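Local structure of prephenate dehydratase:Amino acid-binding ACT (Brucella abortus, 6VH5) at residues Q108-P113 / G152-V157. The protein binds phenylalanine at its ACT domain and probably converts prephenate to phenylpyruvate in phenylalanine biosynthesis. Residues are numbered along the deposited sequence; the frame is centred on the assembly and turned at random.
Sequences QLMVLP and GAARLV
Met110 and Leu112, two residues apart on strand 108-111 and the loop that follows it, meet Ala154 and Val157, one helical turn apart on helix 150-160, with CA atoms 7.5 Å apart for Met110 and Ala154 and 7.2 Å for Leu112 and Val157. The contact is apolar, with no hydrogen bond between the segments. Met110 points at the helix; chi1 of 48° sets its CG between the backbone N and the carbonyl carbon, and with chi2 extended SD comes to 3.7 Å from Ala154 CB; the bend at chi3 turns only CE. The Met110 side chain also touches Ala167 and Ala169 of strand 165-169 and Ala174 of helix 171-176, while Ala173 of that helix touches Ala154. Farther along, the side chains of Leu112 and Val157 cross at a slant, Leu112 CG lying 4.1 Å from Val157 CG1. Leu112 CD2 also reaches the helix backbone, 3.4 Å from Val157 O. Val111 points away from the helix, and its side chain touches Ile120 and Ala166. Strand 108-111 lies between strands 165-169 and 180-183 in a mixed five-stranded sheet, and helix 150-160 packs on the face to which Met110 points, an alpha/beta arrangement consistent with a lobe of the type 2 periplasmic-binding-protein-like fold of prephenate dehydratases.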
loop_
_atom_site.group_PDB
_atom_site.type_symbol
_atom_site.label_atom_id
_atom_site.label_comp_id
_atom_site.label_asym_id
_atom_site.label_seq_id
_atom_site.Cartn_x
_atom_site.Cartn_y
_atom_site.Cartn_z
ATOM N N GLN A 108 -8.113 21.069 5.494
ATOM C CA GLN A 108 -8.729 22.371 5.700
ATOM C C GLN A 108 -10.147 22.347 5.150
ATOM O O GLN A 108 -10.376 21.869 4.034
ATOM C CB GLN A 108 -7.911 23.475 5.020
ATOM C CG GLN A 108 -6.400 23.298 5.148
ATOM C CD GLN A 108 -5.907 23.460 6.575
ATOM O OE1 GLN A 108 -6.647 23.906 7.456
ATOM N NE2 GLN A 108 -4.657 23.078 6.816
ATOM N N LEU A 109 -11.091 22.862 5.937
ATOM C CA LEU A 109 -12.474 23.015 5.496
ATOM C C LEU A 109 -12.563 24.329 4.733
ATOM O O LEU A 109 -12.380 25.408 5.306
ATOM C CB LEU A 109 -13.431 22.979 6.690
ATOM C CG LEU A 109 -14.913 23.317 6.478
ATOM C CD1 LEU A 109 -15.634 22.280 5.622
ATOM C CD2 LEU A 109 -15.597 23.443 7.840
ATOM N N MET A 110 -12.815 24.243 3.436
ATOM C CA MET A 110 -12.768 25.413 2.579
ATOM C C MET A 110 -14.094 25.579 1.855
ATOM O O MET A 110 -14.768 24.601 1.519
ATOM C CB MET A 110 -11.621 25.321 1.562
ATOM C CG MET A 110 -11.557 24.011 0.835
ATOM S SD MET A 110 -10.052 23.863 -0.149
ATOM C CE MET A 110 -8.804 23.655 1.129
ATOM N N VAL A 111 -14.447 26.835 1.605
ATOM C CA VAL A 111 -15.724 27.204 1.007
ATOM C C VAL A 111 -15.499 28.351 0.029
ATOM O O VAL A 111 -14.412 28.924 -0.058
ATOM C CB VAL A 111 -16.766 27.607 2.072
ATOM C CG1 VAL A 111 -17.131 26.411 2.950
ATOM C CG2 VAL A 111 -16.233 28.759 2.920
ATOM N N LEU A 112 -16.551 28.690 -0.706
ATOM C CA LEU A 112 -16.456 29.817 -1.614
ATOM C C LEU A 112 -16.261 31.107 -0.818
ATOM O O LEU A 112 -16.659 31.190 0.348
ATOM C CB LEU A 112 -17.703 29.916 -2.484
ATOM C CG LEU A 112 -17.949 28.765 -3.459
ATOM C CD1 LEU A 112 -19.402 28.808 -3.938
ATOM C CD2 LEU A 112 -16.980 28.835 -4.640
ATOM N N PRO A 113 -15.620 32.114 -1.414
ATOM C CA PRO A 113 -15.304 33.340 -0.663
ATOM C C PRO A 113 -16.550 33.998 -0.079
ATOM O O PRO A 113 -17.567 34.168 -0.760
ATOM C CB PRO A 113 -14.631 34.230 -1.715
ATOM C CG PRO A 113 -14.055 33.253 -2.718
ATOM C CD PRO A 113 -15.045 32.124 -2.773
ATOM N N GLY A 152 -9.263 17.645 -6.127
ATOM C CA GLY A 152 -10.362 17.789 -7.061
ATOM C C GLY A 152 -11.620 18.332 -6.413
ATOM O O GLY A 152 -12.354 19.105 -7.029
ATOM N N ALA A 153 -11.863 17.968 -5.155
ATOM C CA ALA A 153 -13.020 18.489 -4.437
ATOM C C ALA A 153 -12.944 20.002 -4.304
ATOM O O ALA A 153 -13.959 20.696 -4.450
ATOM C CB ALA A 153 -13.122 17.831 -3.061
ATOM N N ALA A 154 -11.749 20.537 -4.044
ATOM C CA ALA A 154 -11.595 21.989 -4.036
ATOM C C ALA A 154 -11.847 22.575 -5.421
ATOM O O ALA A 154 -12.543 23.591 -5.555
ATOM C CB ALA A 154 -10.207 22.375 -3.531
ATOM N N ARG A 155 -11.302 21.943 -6.465
ATOM C CA ARG A 155 -11.603 22.373 -7.827
ATOM C C ARG A 155 -13.101 22.315 -8.117
ATOM O O ARG A 155 -13.657 23.235 -8.729
ATOM C CB ARG A 155 -10.821 21.521 -8.827
ATOM C CG ARG A 155 -11.119 21.861 -10.279
ATOM C CD ARG A 155 -10.236 21.101 -11.268
ATOM N NE ARG A 155 -10.193 19.662 -11.029
ATOM C CZ ARG A 155 -11.190 18.822 -11.283
ATOM N NH1 ARG A 155 -12.341 19.271 -11.757
ATOM N NH2 ARG A 155 -11.046 17.528 -11.036
ATOM N N LEU A 156 -13.774 21.253 -7.666
ATOM C CA LEU A 156 -15.205 21.116 -7.919
ATOM C C LEU A 156 -15.993 22.244 -7.261
ATOM O O LEU A 156 -16.951 22.767 -7.841
ATOM C CB LEU A 156 -15.702 19.759 -7.420
ATOM C CG LEU A 156 -17.206 19.520 -7.585
ATOM C CD1 LEU A 156 -17.525 19.241 -9.046
ATOM C CD2 LEU A 156 -17.721 18.403 -6.679
ATOM N N VAL A 157 -15.616 22.616 -6.040
ATOM C CA VAL A 157 -16.327 23.663 -5.316
ATOM C C VAL A 157 -16.166 25.009 -6.012
ATOM O O VAL A 157 -17.119 25.790 -6.107
ATOM C CB VAL A 157 -15.845 23.700 -3.850
ATOM C CG1 VAL A 157 -16.225 25.008 -3.170
ATOM C CG2 VAL A 157 -16.442 22.532 -3.078
#